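Designed helical repeat protein (Synthetic construct, PDB 5CWG) has no known natural function: it is a computationally designed repeat protein, made to explore which folds stacked, repeated helices can form. Local coordinates at residues E7-L12 with E36-V41; K23-E28 with Y75-A80; E86-V91 with L108-I113; S3-L8 with E54-A59. All blocks are in the same frame, centred on the assembly; numbering follows the deposited sequence.

Contact 1 (E7-L12 with E36-V41); sequences ELRERL and EAFELV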
loop_
_atom_site.group_PDB
_atom_site.type_symbol
_atom_site.label_atom_id
_atom_site.label_comp_id
_atom_site.label_asym_id
_atom_site.label_seq_id
_atom_site.Cartn_x
_atom_site.Cartn_y
_atom_site.Cartn_z
ATOM N N GLU A 7 14.553 -3.084 15.547
ATOM C CA GLU A 7 13.483 -3.626 16.363
ATOM C C GLU A 7 12.234 -3.817 15.511
ATOM O O GLU A 7 11.533 -4.823 15.648
ATOM C CB GLU A 7 13.224 -2.692 17.539
ATOM C CG GLU A 7 14.419 -2.645 18.483
ATOM C CD GLU A 7 14.498 -1.374 19.301
ATOM O OE1 GLU A 7 13.481 -0.664 19.422
ATOM O OE2 GLU A 7 15.592 -1.074 19.822
ATOM N N LEU A 8 11.971 -2.885 14.605
ATOM C CA LEU A 8 10.823 -2.993 13.726
ATOM C C LEU A 8 10.964 -4.193 12.795
ATOM O O LEU A 8 10.010 -4.942 12.564
ATOM C CB LEU A 8 10.671 -1.715 12.928
ATOM C CG LEU A 8 9.496 -1.638 11.975
ATOM C CD1 LEU A 8 8.186 -1.800 12.728
ATOM C CD2 LEU A 8 9.492 -0.352 11.196
ATOM N N ARG A 9 12.146 -4.381 12.220
ATOM C CA ARG A 9 12.379 -5.525 11.361
ATOM C C ARG A 9 12.137 -6.811 12.146
ATOM O O ARG A 9 11.523 -7.753 11.632
ATOM C CB ARG A 9 13.790 -5.509 10.790
ATOM C CG ARG A 9 14.021 -6.712 9.911
ATOM C CD ARG A 9 15.325 -6.711 9.247
ATOM N NE ARG A 9 16.366 -6.826 10.241
ATOM C CZ ARG A 9 17.649 -6.944 9.939
ATOM N NH1 ARG A 9 18.028 -6.969 8.663
ATOM N NH2 ARG A 9 18.552 -7.034 10.909
ATOM N N GLU A 10 12.664 -6.893 13.360
ATOM C CA GLU A 10 12.477 -8.105 14.159
ATOM C C GLU A 10 11.003 -8.365 14.438
ATOM O O GLU A 10 10.589 -9.520 14.397
ATOM C CB GLU A 10 13.292 -8.066 15.450
ATOM C CG GLU A 10 14.795 -8.229 15.239
ATOM C CD GLU A 10 15.135 -9.427 14.346
ATOM O OE1 GLU A 10 15.929 -9.279 13.389
ATOM O OE2 GLU A 10 14.573 -10.520 14.595
ATOM N N ARG A 11 10.214 -7.304 14.660
ATOM C CA ARG A 11 8.778 -7.458 14.879
ATOM C C ARG A 11 8.126 -8.029 13.637
ATOM O O ARG A 11 7.282 -8.939 13.724
ATOM C CB ARG A 11 8.126 -6.116 15.243
ATOM C CG ARG A 11 8.427 -5.665 16.664
ATOM C CD ARG A 11 7.502 -4.531 17.150
ATOM N NE ARG A 11 7.724 -3.246 16.496
ATOM C CZ ARG A 11 8.623 -2.347 16.887
ATOM N NH1 ARG A 11 9.418 -2.606 17.915
ATOM N NH2 ARG A 11 8.745 -1.188 16.236
ATOM N N LEU A 12 8.504 -7.528 12.467
ATOM C CA LEU A 12 7.944 -8.059 11.222
ATOM C C LEU A 12 8.317 -9.522 11.014
ATOM O O LEU A 12 7.474 -10.341 10.648
ATOM C CB LEU A 12 8.398 -7.221 10.044
ATOM C CG LEU A 12 7.821 -7.728 8.705
ATOM C CD1 LEU A 12 6.291 -7.549 8.650
ATOM C CD2 LEU A 12 8.492 -7.022 7.541
ATOM N N GLU A 36 13.643 -9.549 3.527
ATOM C CA GLU A 36 13.758 -8.892 2.239
ATOM C C GLU A 36 12.648 -7.863 2.036
ATOM O O GLU A 36 12.884 -6.777 1.471
ATOM C CB GLU A 36 13.796 -9.934 1.120
ATOM C CG GLU A 36 15.099 -10.722 1.164
ATOM C CD GLU A 36 15.278 -11.703 0.018
ATOM O OE1 GLU A 36 14.279 -12.099 -0.613
ATOM O OE2 GLU A 36 16.427 -12.089 -0.227
ATOM N N ALA A 37 11.449 -8.145 2.552
ATOM C CA ALA A 37 10.356 -7.199 2.473
ATOM C C ALA A 37 10.705 -5.930 3.262
ATOM O O ALA A 37 10.463 -4.813 2.805
ATOM C CB ALA A 37 9.077 -7.809 3.015
ATOM N N PHE A 38 11.271 -6.123 4.449
ATOM C CA PHE A 38 11.663 -4.984 5.270
ATOM C C PHE A 38 12.676 -4.107 4.544
ATOM O O PHE A 38 12.548 -2.880 4.501
ATOM C CB PHE A 38 12.210 -5.432 6.624
ATOM C CG PHE A 38 12.572 -4.270 7.486
ATOM C CD1 PHE A 38 13.845 -3.714 7.459
ATOM C CD2 PHE A 38 11.624 -3.685 8.294
ATOM C CE1 PHE A 38 14.150 -2.589 8.205
ATOM C CE2 PHE A 38 11.933 -2.594 9.041
ATOM C CZ PHE A 38 13.192 -2.043 8.995
ATOM N N GLU A 39 13.697 -4.725 3.976
ATOM C CA GLU A 39 14.724 -3.944 3.313
ATOM C C GLU A 39 14.162 -3.222 2.106
ATOM O O GLU A 39 14.532 -2.070 1.846
ATOM C CB GLU A 39 15.902 -4.819 2.935
ATOM C CG GLU A 39 16.598 -5.356 4.138
ATOM C CD GLU A 39 17.034 -4.272 5.132
ATOM O OE1 GLU A 39 17.357 -3.130 4.715
ATOM O OE2 GLU A 39 17.074 -4.561 6.335
ATOM N N LEU A 40 13.277 -3.892 1.372
ATOM C CA LEU A 40 12.661 -3.265 0.208
ATOM C C LEU A 40 11.940 -1.978 0.609
ATOM O O LEU A 40 12.104 -0.939 -0.020
ATOM C CB LEU A 40 11.679 -4.235 -0.461
ATOM C CG LEU A 40 11.215 -3.766 -1.852
ATOM C CD1 LEU A 40 12.235 -4.116 -2.943
ATOM C CD2 LEU A 40 9.873 -4.387 -2.185
ATOM N N VAL A 41 11.144 -2.075 1.664
ATOM C CA VAL A 41 10.395 -0.943 2.167
ATOM C C VAL A 41 11.338 0.152 2.668
ATOM O O VAL A 41 11.155 1.327 2.374
ATOM C CB VAL A 41 9.461 -1.411 3.295
ATOM C CG1 VAL A 41 9.020 -0.267 4.221
ATOM C CG2 VAL A 41 8.277 -2.170 2.682
#
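Arg9 crosses one face of the Phe38 ring at about a right angle, with CB sitting 3.6 Å above the ring centroid and 5° off its normal, a CH-pi contact. The methylenes carry it on: Arg9 CG is 3.7 Å from Phe38 CG, and Arg9 CD lies near CD1 of the ring. Phe38 CG is anti to the backbone N (chi1 -178°), which starts the ring toward helix 3-23. Leu8 meets the edge of the ring at CE2, its CG 3.9 Å from Phe38 CE2 and its CD2 in the ring plane. Leu12 CD2 packs more loosely, 4.1 Å from Phe38 CB. An alanine at Phe38 would remove the ring and probably leave a gap beneath Arg9 CB and beside Leu8 CG.

Arg9 NH1 makes a long salt bridge of 3.5 Å to Glu39 OE2, doubtful because Glu39 has two deposited conformers. Glu39 OE1 pairs with Arg42.

Helices 3-23 and 27-47 form an alpha-alpha hairpin of the repeat array, segments 7-12 and 36-41 running roughly antiparallel at 139°. Helix 53-73 packs against both, Ile60 and Ile63 meeting Leu8 and Leu12, and Ala59 meeting Val41; helix 77-98 touches Ala37 through Ala85.

Contact 2 (K23-E28 with Y75-A80); sequences KGDDTE and YDISEA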
loop_
_atom_site.group_PDB
_atom_site.type_symbol
_atom_site.label_atom_id
_atom_site.label_comp_id
_atom_site.label_asym_id
_atom_site.label_seq_id
_atom_site.Cartn_x
_atom_site.Cartn_y
_atom_site.Cartn_z
ATOM N N LYS A 23 -0.126 -21.922 9.480
ATOM C CA LYS A 23 -0.751 -22.642 8.377
ATOM C C LYS A 23 0.153 -23.654 7.695
ATOM O O LYS A 23 -0.233 -24.233 6.703
ATOM C CB LYS A 23 -1.402 -21.676 7.389
ATOM C CG LYS A 23 -0.476 -20.783 6.666
ATOM C CD LYS A 23 -1.226 -19.938 5.618
ATOM C CE LYS A 23 -1.507 -20.707 4.352
ATOM N NZ LYS A 23 -2.370 -19.948 3.416
ATOM N N GLY A 24 1.321 -23.917 8.262
ATOM C CA GLY A 24 2.234 -24.884 7.701
ATOM C C GLY A 24 3.009 -24.426 6.470
ATOM O O GLY A 24 3.535 -25.254 5.762
ATOM N N ASP A 25 3.093 -23.121 6.212
ATOM C CA ASP A 25 3.968 -22.612 5.158
ATOM C C ASP A 25 5.415 -22.653 5.679
ATOM O O ASP A 25 5.665 -22.638 6.884
ATOM C CB ASP A 25 3.554 -21.192 4.746
ATOM C CG ASP A 25 2.307 -21.140 3.847
ATOM O OD1 ASP A 25 1.768 -22.200 3.454
ATOM O OD2 ASP A 25 1.849 -20.013 3.520
ATOM N N ASP A 26 6.379 -22.697 4.764
ATOM C CA ASP A 26 7.776 -22.856 5.142
ATOM C C ASP A 26 8.287 -21.662 5.949
ATOM O O ASP A 26 8.230 -20.516 5.483
ATOM C CB ASP A 26 8.651 -22.997 3.902
ATOM C CG ASP A 26 10.027 -23.472 4.244
ATOM O OD1 ASP A 26 10.863 -22.627 4.554
ATOM O OD2 ASP A 26 10.266 -24.697 4.244
ATOM N N THR A 27 8.792 -21.912 7.149
ATOM C CA THR A 27 9.165 -20.819 8.043
ATOM C C THR A 27 10.515 -20.193 7.707
ATOM O O THR A 27 10.717 -19.027 7.999
ATOM C CB THR A 27 9.141 -21.227 9.536
ATOM O OG1 THR A 27 9.991 -22.354 9.733
ATOM C CG2 THR A 27 7.719 -21.544 9.999
ATOM N N GLU A 28 11.436 -20.964 7.137
ATOM C CA GLU A 28 12.715 -20.397 6.690
ATOM C C GLU A 28 12.487 -19.464 5.521
ATOM O O GLU A 28 13.053 -18.372 5.473
ATOM C CB GLU A 28 13.700 -21.501 6.337
ATOM C CG GLU A 28 14.247 -22.225 7.562
ATOM C CD GLU A 28 15.336 -23.225 7.210
ATOM O OE1 GLU A 28 15.863 -23.166 6.076
ATOM O OE2 GLU A 28 15.654 -24.076 8.068
ATOM N N TYR A 75 -3.916 -17.666 1.316
ATOM C CA TYR A 75 -2.821 -17.181 0.487
ATOM C C TYR A 75 -1.485 -17.564 1.091
ATOM O O TYR A 75 -1.313 -17.604 2.303
ATOM C CB TYR A 75 -2.902 -15.669 0.334
ATOM C CG TYR A 75 -4.082 -15.181 -0.460
ATOM C CD1 TYR A 75 -5.359 -15.153 0.094
ATOM C CD2 TYR A 75 -3.937 -14.793 -1.782
ATOM C CE1 TYR A 75 -6.443 -14.731 -0.646
ATOM C CE2 TYR A 75 -5.007 -14.359 -2.526
ATOM C CZ TYR A 75 -6.273 -14.345 -1.953
ATOM O OH TYR A 75 -7.378 -13.931 -2.665
ATOM N N ASP A 76 -0.523 -17.811 0.221
ATOM C CA ASP A 76 0.827 -18.118 0.671
ATOM C C ASP A 76 1.404 -16.937 1.440
ATOM O O ASP A 76 1.377 -15.792 0.970
ATOM C CB ASP A 76 1.721 -18.427 -0.531
ATOM C CG ASP A 76 3.113 -18.829 -0.122
ATOM O OD1 ASP A 76 3.332 -20.010 0.161
ATOM O OD2 ASP A 76 3.991 -17.946 -0.062
ATOM N N ILE A 77 1.946 -17.208 2.619
ATOM C CA ILE A 77 2.377 -16.137 3.505
ATOM C C ILE A 77 3.546 -15.346 2.917
ATOM O O ILE A 77 3.559 -14.127 2.975
ATOM C CB ILE A 77 2.770 -16.700 4.891
ATOM C CG1 ILE A 77 1.557 -17.298 5.638
ATOM C CG2 ILE A 77 3.447 -15.639 5.746
ATOM C CD1 ILE A 77 0.320 -16.444 5.665
ATOM N N SER A 78 4.551 -16.038 2.403
ATOM C CA SER A 78 5.727 -15.337 1.894
ATOM C C SER A 78 5.384 -14.503 0.669
ATOM O O SER A 78 5.857 -13.367 0.536
ATOM C CB SER A 78 6.839 -16.327 1.602
ATOM O OG SER A 78 7.405 -16.832 2.784
ATOM N N GLU A 79 4.594 -15.055 -0.237
ATOM C CA GLU A 79 4.228 -14.294 -1.406
ATOM C C GLU A 79 3.405 -13.071 -1.023
ATOM O O GLU A 79 3.551 -12.008 -1.610
ATOM C CB GLU A 79 3.517 -15.186 -2.414
ATOM C CG GLU A 79 4.446 -16.246 -3.060
ATOM C CD GLU A 79 3.725 -17.226 -3.966
ATOM O OE1 GLU A 79 4.402 -18.098 -4.564
ATOM O OE2 GLU A 79 2.485 -17.147 -4.079
ATOM N N ALA A 80 2.538 -13.226 -0.031
ATOM C CA ALA A 80 1.727 -12.112 0.436
ATOM C C ALA A 80 2.595 -10.989 1.015
ATOM O O ALA A 80 2.387 -9.809 0.714
ATOM C CB ALA A 80 0.697 -12.596 1.492
HETATM O O HOH W 1 1.199 -21.728 0.792
HETATM O O HOH W 2 6.445 -19.153 3.653
#
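Asp25 reaches across to the first turn of helix 77-98 and takes the N-H of Ile77 on its OD2, 2.9 Å away and nearly straight at 167°, the oxygen being met almost along its C-O bond. The same OD2 lies 3.5 Å from Ile77 CG1. Beside it Lys23 makes the other direct bond, NZ to Tyr75 O at 2.8 Å, with the ammonium well above the carbonyl plane. Lys23 CG stands between the backbone N and the carbonyl carbon (chi1 65°), which brings it to 4.2 Å from Ile77 CG1; further out, Lys23 CD packs 3.8 Å from Ile77 CD1. An alanine in place of Lys23 would probably leave Tyr75 O without this ammonium and uncover the flank of Ile77 that the lysine methylenes now cover.

The other side is watery. One water donates to an oxygen of each of two carboxylates, OD1 of Asp25 and OD1 of Asp76, and probably eases the repulsion between these like charges. A second water links Asp26 O to Ser78 OG. Here Asp76 serves as N-cap, its OD2 accepting from Glu79 N, while Asp26 caps helix 27-47 through Glu29 N. Gly24, at positive phi, ends the preceding helix in a Schellman motif.

Two turns at the same end of the protein thus meet side by side. Ile77 continues inward onto Val16 of helix 3-23 and Val67 of helix 53-73, Ser78 rests on Ala30 and Ala33 of helix 27-47, and Tyr75 OH bonds to Tyr125 O.

Contact 3 (E86-V91 with L108-I113); sequences EAFKRV and LAIRLI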
loop_
_atom_site.group_PDB
_atom_site.type_symbol
_atom_site.label_atom_id
_atom_site.label_comp_id
_atom_site.label_asym_id
_atom_site.label_seq_id
_atom_site.Cartn_x
_atom_site.Cartn_y
_atom_site.Cartn_z
ATOM N N GLU A 86 6.153 -4.765 -2.152
ATOM C CA GLU A 86 6.244 -4.189 -3.490
ATOM C C GLU A 86 5.217 -3.080 -3.686
ATOM O O GLU A 86 5.507 -2.075 -4.346
ATOM C CB GLU A 86 6.044 -5.280 -4.549
ATOM C CG GLU A 86 7.155 -6.310 -4.618
ATOM C CD GLU A 86 8.396 -5.904 -5.376
ATOM O OE1 GLU A 86 8.558 -4.711 -5.701
ATOM O OE2 GLU A 86 9.256 -6.794 -5.605
ATOM N N ALA A 87 4.033 -3.223 -3.093
ATOM C CA ALA A 87 3.015 -2.202 -3.216
ATOM C C ALA A 87 3.466 -0.897 -2.530
ATOM O O ALA A 87 3.306 0.195 -3.072
ATOM C CB ALA A 87 1.712 -2.661 -2.614
ATOM N N PHE A 88 4.033 -1.019 -1.334
ATOM C CA PHE A 88 4.575 0.150 -0.672
ATOM C C PHE A 88 5.664 0.799 -1.526
ATOM O O PHE A 88 5.751 2.011 -1.629
ATOM C CB PHE A 88 5.101 -0.183 0.719
ATOM C CG PHE A 88 5.769 0.994 1.362
ATOM C CD1 PHE A 88 5.030 1.976 2.028
ATOM C CD2 PHE A 88 7.127 1.179 1.243
ATOM C CE1 PHE A 88 5.651 3.075 2.557
ATOM C CE2 PHE A 88 7.738 2.326 1.757
ATOM C CZ PHE A 88 7.009 3.236 2.423
ATOM N N LYS A 89 6.552 -0.017 -2.087
ATOM C CA LYS A 89 7.628 0.515 -2.920
ATOM C C LYS A 89 7.053 1.371 -4.052
ATOM O O LYS A 89 7.576 2.443 -4.364
ATOM C CB LYS A 89 8.512 -0.613 -3.429
ATOM C CG LYS A 89 9.544 -0.217 -4.480
ATOM C CD LYS A 89 10.541 -1.364 -4.711
ATOM C CE LYS A 89 11.631 -1.118 -5.717
ATOM N NZ LYS A 89 11.118 -1.104 -7.065
ATOM N N ARG A 90 5.988 0.914 -4.696
ATOM C CA ARG A 90 5.347 1.707 -5.725
ATOM C C ARG A 90 4.815 3.032 -5.226
ATOM O O ARG A 90 4.908 4.043 -5.906
ATOM C CB ARG A 90 4.264 0.893 -6.434
ATOM C CG ARG A 90 4.851 -0.301 -7.239
ATOM C CD ARG A 90 3.844 -0.968 -8.182
ATOM N NE ARG A 90 2.703 -1.555 -7.487
ATOM C CZ ARG A 90 2.690 -2.771 -6.950
ATOM N NH1 ARG A 90 3.762 -3.543 -7.015
ATOM N NH2 ARG A 90 1.609 -3.215 -6.327
ATOM N N VAL A 91 4.242 3.034 -4.030
ATOM C CA VAL A 91 3.772 4.276 -3.426
ATOM C C VAL A 91 4.940 5.235 -3.193
ATOM O O VAL A 91 4.846 6.433 -3.522
ATOM C CB VAL A 91 2.997 3.997 -2.128
ATOM C CG1 VAL A 91 2.733 5.260 -1.357
ATOM C CG2 VAL A 91 1.637 3.366 -2.446
ATOM N N LEU A 108 -2.943 7.842 4.040
ATOM C CA LEU A 108 -4.125 7.520 3.252
ATOM C C LEU A 108 -3.819 6.612 2.080
ATOM O O LEU A 108 -4.595 5.685 1.789
ATOM C CB LEU A 108 -4.820 8.784 2.759
ATOM C CG LEU A 108 -5.697 9.465 3.782
ATOM C CD1 LEU A 108 -6.037 10.866 3.351
ATOM C CD2 LEU A 108 -6.987 8.663 3.998
ATOM N N ALA A 109 -2.692 6.822 1.405
ATOM C CA ALA A 109 -2.311 5.977 0.281
ATOM C C ALA A 109 -2.092 4.542 0.759
ATOM O O ALA A 109 -2.523 3.591 0.107
ATOM C CB ALA A 109 -1.048 6.500 -0.387
ATOM N N ILE A 110 -1.402 4.380 1.882
ATOM C CA ILE A 110 -1.151 3.054 2.431
ATOM C C ILE A 110 -2.438 2.382 2.881
ATOM O O ILE A 110 -2.645 1.199 2.651
ATOM C CB ILE A 110 -0.077 3.099 3.543
ATOM C CG1 ILE A 110 1.254 3.586 2.946
ATOM C CG2 ILE A 110 0.078 1.758 4.213
ATOM C CD1 ILE A 110 2.237 4.104 4.011
ATOM N N ARG A 111 -3.319 3.144 3.511
ATOM C CA ARG A 111 -4.610 2.625 3.916
ATOM C C ARG A 111 -5.415 2.136 2.702
ATOM O O ARG A 111 -6.068 1.090 2.756
ATOM C CB ARG A 111 -5.407 3.686 4.679
ATOM C CG ARG A 111 -6.526 3.093 5.489
ATOM C CD ARG A 111 -7.454 4.098 6.125
ATOM N NE ARG A 111 -6.836 5.275 6.689
ATOM C CZ ARG A 111 -7.530 6.348 7.061
ATOM N NH1 ARG A 111 -8.855 6.361 6.950
ATOM N NH2 ARG A 111 -6.910 7.405 7.552
ATOM N N LEU A 112 -5.371 2.881 1.610
ATOM C CA LEU A 112 -6.047 2.478 0.394
ATOM C C LEU A 112 -5.516 1.135 -0.103
ATOM O O LEU A 112 -6.284 0.249 -0.472
ATOM C CB LEU A 112 -5.897 3.551 -0.679
ATOM C CG LEU A 112 -6.452 3.183 -2.055
ATOM C CD1 LEU A 112 -7.977 3.020 -2.027
ATOM C CD2 LEU A 112 -6.026 4.221 -3.084
ATOM N N ILE A 113 -4.212 0.944 -0.122
ATOM C CA ILE A 113 -3.692 -0.348 -0.533
ATOM C C ILE A 113 -4.219 -1.458 0.346
ATOM O O ILE A 113 -4.671 -2.491 -0.149
ATOM C CB ILE A 113 -2.147 -0.373 -0.510
ATOM C CG1 ILE A 113 -1.609 0.556 -1.559
ATOM C CG2 ILE A 113 -1.606 -1.791 -0.738
ATOM C CD1 ILE A 113 -0.172 0.882 -1.370
#
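Phe88 turns the edge of its ring to Ile110. Starting from CB, the side chain places CG anti to the backbone N (chi1 175°), and neither of these two atoms touches segment 108-113. At CD1 the contact begins: Ile110 CD1 is 4.0 Å away, and Ala59 of helix 53-73 packs against the same ring carbon. Phe88 CE1 comes closest, 3.9 Å from Ile110 CD1, which lies in the ring plane. At the tip, CZ meets Val55, also of helix 53-73, and on the far flank CE2 faces the backbone oxygen of Val41 in helix 27-47. The ring is thus a wedge among three other helices.

The two segments belong to consecutive antiparallel helices, 77-98 and 103-123, an alpha-alpha hairpin of the repeat array; the axes of segments 86-91 and 108-113 approach to 10.5 Å at 146°. Close to the middle of the chain, every residue that touches here is buried and the chemistry is wholly hydrocarbon.

One turn on from Ile110, Ile113 packs with its two branches. Its CG2 rests on Ala87 CB at 3.9 Å, while CD1 points at Val91 CG2, the two side chains meeting tip to tip. That approach is unusually short, but it involves one of two deposited isoleucine conformers and is best treated as doubtful. Val91 CG1 meets Ala109 CB at 4.1 Å. Small alanines on both sides carry the packing on to helix 127-148: Ala87 also touches Ala131, and Ala109 touches Phe138. Ile113 reaches Leu62 of helix 53-73.

Contact 4 (S3-L8 with E54-A59); sequences SEKEEL and EVLELA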
loop_
_atom_site.group_PDB
_atom_site.type_symbol
_atom_site.label_atom_id
_atom_site.label_comp_id
_atom_site.label_asym_id
_atom_site.label_seq_id
_atom_site.Cartn_x
_atom_site.Cartn_y
_atom_site.Cartn_z
ATOM N N SER A 3 18.190 1.732 15.619
ATOM C CA SER A 3 17.996 0.749 16.663
ATOM C C SER A 3 16.481 0.493 16.567
ATOM O O SER A 3 16.022 -0.647 16.661
ATOM C CB SER A 3 18.484 1.267 18.015
ATOM O OG SER A 3 18.499 0.241 19.009
ATOM N N GLU A 4 15.705 1.538 16.278
ATOM C CA GLU A 4 14.263 1.350 16.050
ATOM C C GLU A 4 14.025 0.547 14.774
ATOM O O GLU A 4 13.148 -0.303 14.736
ATOM C CB GLU A 4 13.509 2.692 15.975
ATOM C CG GLU A 4 11.958 2.568 15.794
ATOM C CD GLU A 4 11.189 2.211 17.091
ATOM O OE1 GLU A 4 11.549 2.723 18.181
ATOM O OE2 GLU A 4 10.206 1.422 17.020
ATOM N N LYS A 5 14.811 0.788 13.729
ATOM C CA LYS A 5 14.614 0.060 12.478
ATOM C C LYS A 5 14.884 -1.416 12.718
ATOM O O LYS A 5 14.161 -2.256 12.184
ATOM C CB LYS A 5 15.492 0.608 11.339
ATOM C CG LYS A 5 14.907 1.833 10.619
ATOM C CD LYS A 5 15.815 2.333 9.486
ATOM C CE LYS A 5 16.695 3.484 9.932
ATOM N NZ LYS A 5 17.697 3.838 8.897
ATOM N N GLU A 6 15.919 -1.731 13.499
ATOM C CA GLU A 6 16.246 -3.123 13.800
ATOM C C GLU A 6 15.112 -3.783 14.569
ATOM O O GLU A 6 14.728 -4.909 14.278
ATOM C CB GLU A 6 17.545 -3.227 14.604
ATOM C CG GLU A 6 18.805 -2.878 13.842
ATOM C CD GLU A 6 19.964 -2.582 14.779
ATOM O OE1 GLU A 6 20.313 -1.392 14.955
ATOM O OE2 GLU A 6 20.520 -3.541 15.353
ATOM N N GLU A 7 14.553 -3.084 15.547
ATOM C CA GLU A 7 13.483 -3.626 16.363
ATOM C C GLU A 7 12.234 -3.817 15.511
ATOM O O GLU A 7 11.533 -4.823 15.648
ATOM C CB GLU A 7 13.224 -2.692 17.539
ATOM C CG GLU A 7 14.419 -2.645 18.483
ATOM C CD GLU A 7 14.498 -1.374 19.301
ATOM O OE1 GLU A 7 13.481 -0.664 19.422
ATOM O OE2 GLU A 7 15.592 -1.074 19.822
ATOM N N LEU A 8 11.971 -2.885 14.605
ATOM C CA LEU A 8 10.823 -2.993 13.726
ATOM C C LEU A 8 10.964 -4.193 12.795
ATOM O O LEU A 8 10.010 -4.942 12.564
ATOM C CB LEU A 8 10.671 -1.715 12.928
ATOM C CG LEU A 8 9.496 -1.638 11.975
ATOM C CD1 LEU A 8 8.186 -1.800 12.728
ATOM C CD2 LEU A 8 9.492 -0.352 11.196
ATOM N N GLU A 54 7.597 6.696 11.554
ATOM C CA GLU A 54 6.157 6.612 11.419
ATOM C C GLU A 54 5.725 6.023 10.060
ATOM O O GLU A 54 4.820 5.178 10.008
ATOM C CB GLU A 54 5.552 7.986 11.680
ATOM C CG GLU A 54 5.785 8.484 13.141
ATOM C CD GLU A 54 7.125 9.198 13.399
ATOM O OE1 GLU A 54 7.916 9.399 12.464
ATOM O OE2 GLU A 54 7.379 9.563 14.569
ATOM N N VAL A 55 6.388 6.418 8.970
ATOM C CA VAL A 55 6.119 5.838 7.647
ATOM C C VAL A 55 6.594 4.381 7.608
ATOM O O VAL A 55 5.923 3.510 7.047
ATOM C CB VAL A 55 6.756 6.673 6.543
ATOM C CG1 VAL A 55 6.769 5.906 5.204
ATOM C CG2 VAL A 55 5.982 7.955 6.424
ATOM N N LEU A 56 7.747 4.084 8.192
ATOM C CA LEU A 56 8.218 2.703 8.215
ATOM C C LEU A 56 7.238 1.819 9.004
ATOM O O LEU A 56 6.949 0.699 8.599
ATOM C CB LEU A 56 9.631 2.609 8.797
ATOM C CG LEU A 56 10.683 3.297 7.963
ATOM C CD1 LEU A 56 12.016 3.194 8.674
ATOM C CD2 LEU A 56 10.777 2.697 6.593
ATOM N N GLU A 57 6.729 2.316 10.132
ATOM C CA GLU A 57 5.735 1.584 10.912
ATOM C C GLU A 57 4.487 1.310 10.058
ATOM O O GLU A 57 3.941 0.208 10.088
ATOM C CB GLU A 57 5.371 2.358 12.188
ATOM C CG GLU A 57 6.419 2.245 13.310
ATOM C CD GLU A 57 6.247 3.268 14.438
ATOM O OE1 GLU A 57 5.191 3.947 14.484
ATOM O OE2 GLU A 57 7.172 3.393 15.281
ATOM N N LEU A 58 4.022 2.295 9.297
ATOM C CA LEU A 58 2.841 2.120 8.459
ATOM C C LEU A 58 3.097 1.068 7.387
ATOM O O LEU A 58 2.216 0.262 7.073
ATOM C CB LEU A 58 2.412 3.436 7.838
ATOM C CG LEU A 58 1.751 4.428 8.819
ATOM C CD1 LEU A 58 1.608 5.811 8.153
ATOM C CD2 LEU A 58 0.411 3.969 9.378
ATOM N N ALA A 59 4.283 1.087 6.774
ATOM C CA ALA A 59 4.646 0.086 5.783
ATOM C C ALA A 59 4.634 -1.319 6.386
ATOM O O ALA A 59 4.138 -2.282 5.767
ATOM C CB ALA A 59 6.015 0.397 5.197
#
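Glu4 OE2 is held in a salt bridge by Arg11 NH2, two turns further along the same helix, while across the contact it stands 4.0 Å from the like-charged Glu57 OE2. The two glutamates cross at about a right angle with their carboxylate planes 68° apart, so the groups are not stacked. In Glu4 a bend at chi2 (78°) turns CD off the extended line. Glu57 has two deposited conformers, so this approach is doubtful.

Away from the carboxylates the contact is hydrocarbon. Leu56 CD1 comes to 3.7 Å from Lys5 CG and 4.0 Å from Lys5 CD, so the lysine's methylenes serve as an apolar surface. The ammonium goes on to a long, weak ion pair with Glu46. Leu8 adds a second apolar point: its CD2 touches Leu56 CB at 3.8 Å and lies equally near Leu56 O, against the backbone of helix 53-73, with Glu57 N at 4.0 Å.

The contact joins next-but-one helices of the repeat array, 3-23 and 53-73. Segments 3-8 and 54-59 run nearly parallel, 7° apart with axes 11.1 Å from each other, and helix 27-47 comes between them in the chain. It also packs on both, Leu56 touching Ala45 and Lys5 touching Arg42.

What holds the two segments together is apolar: Leu8 and the lysine methylenes on Leu56. Where this Glu57 conformer is populated, the two nearby carboxylates would probably raise each other's affinity for a proton, an effect that Arg11 is likely to offset at Glu4.

Contacts 1 and 4 start from helix 3-23, share Glu7 and Leu8, and have centres 8 Å apart: the first reaches the next helix, 27-47, the other the one after, 53-73. Contact 3, between helices 77-98 and 103-123, lies about 16 Å from each of their centres and touches both, Phe88 meeting Ala59 and Val41. Contact 2 shares helix 27-47 with contact 1 and 77-98 with contact 3, yet touches neither, the nearest atoms being about 7 Å away. Along the chain contacts 1 and 4 close before contact 3 opens, while contact 2 interleaves with contacts 1 and 4 and also closes before contact 3. Consecutive and next-but-one helices are thus stitched into one continuous array.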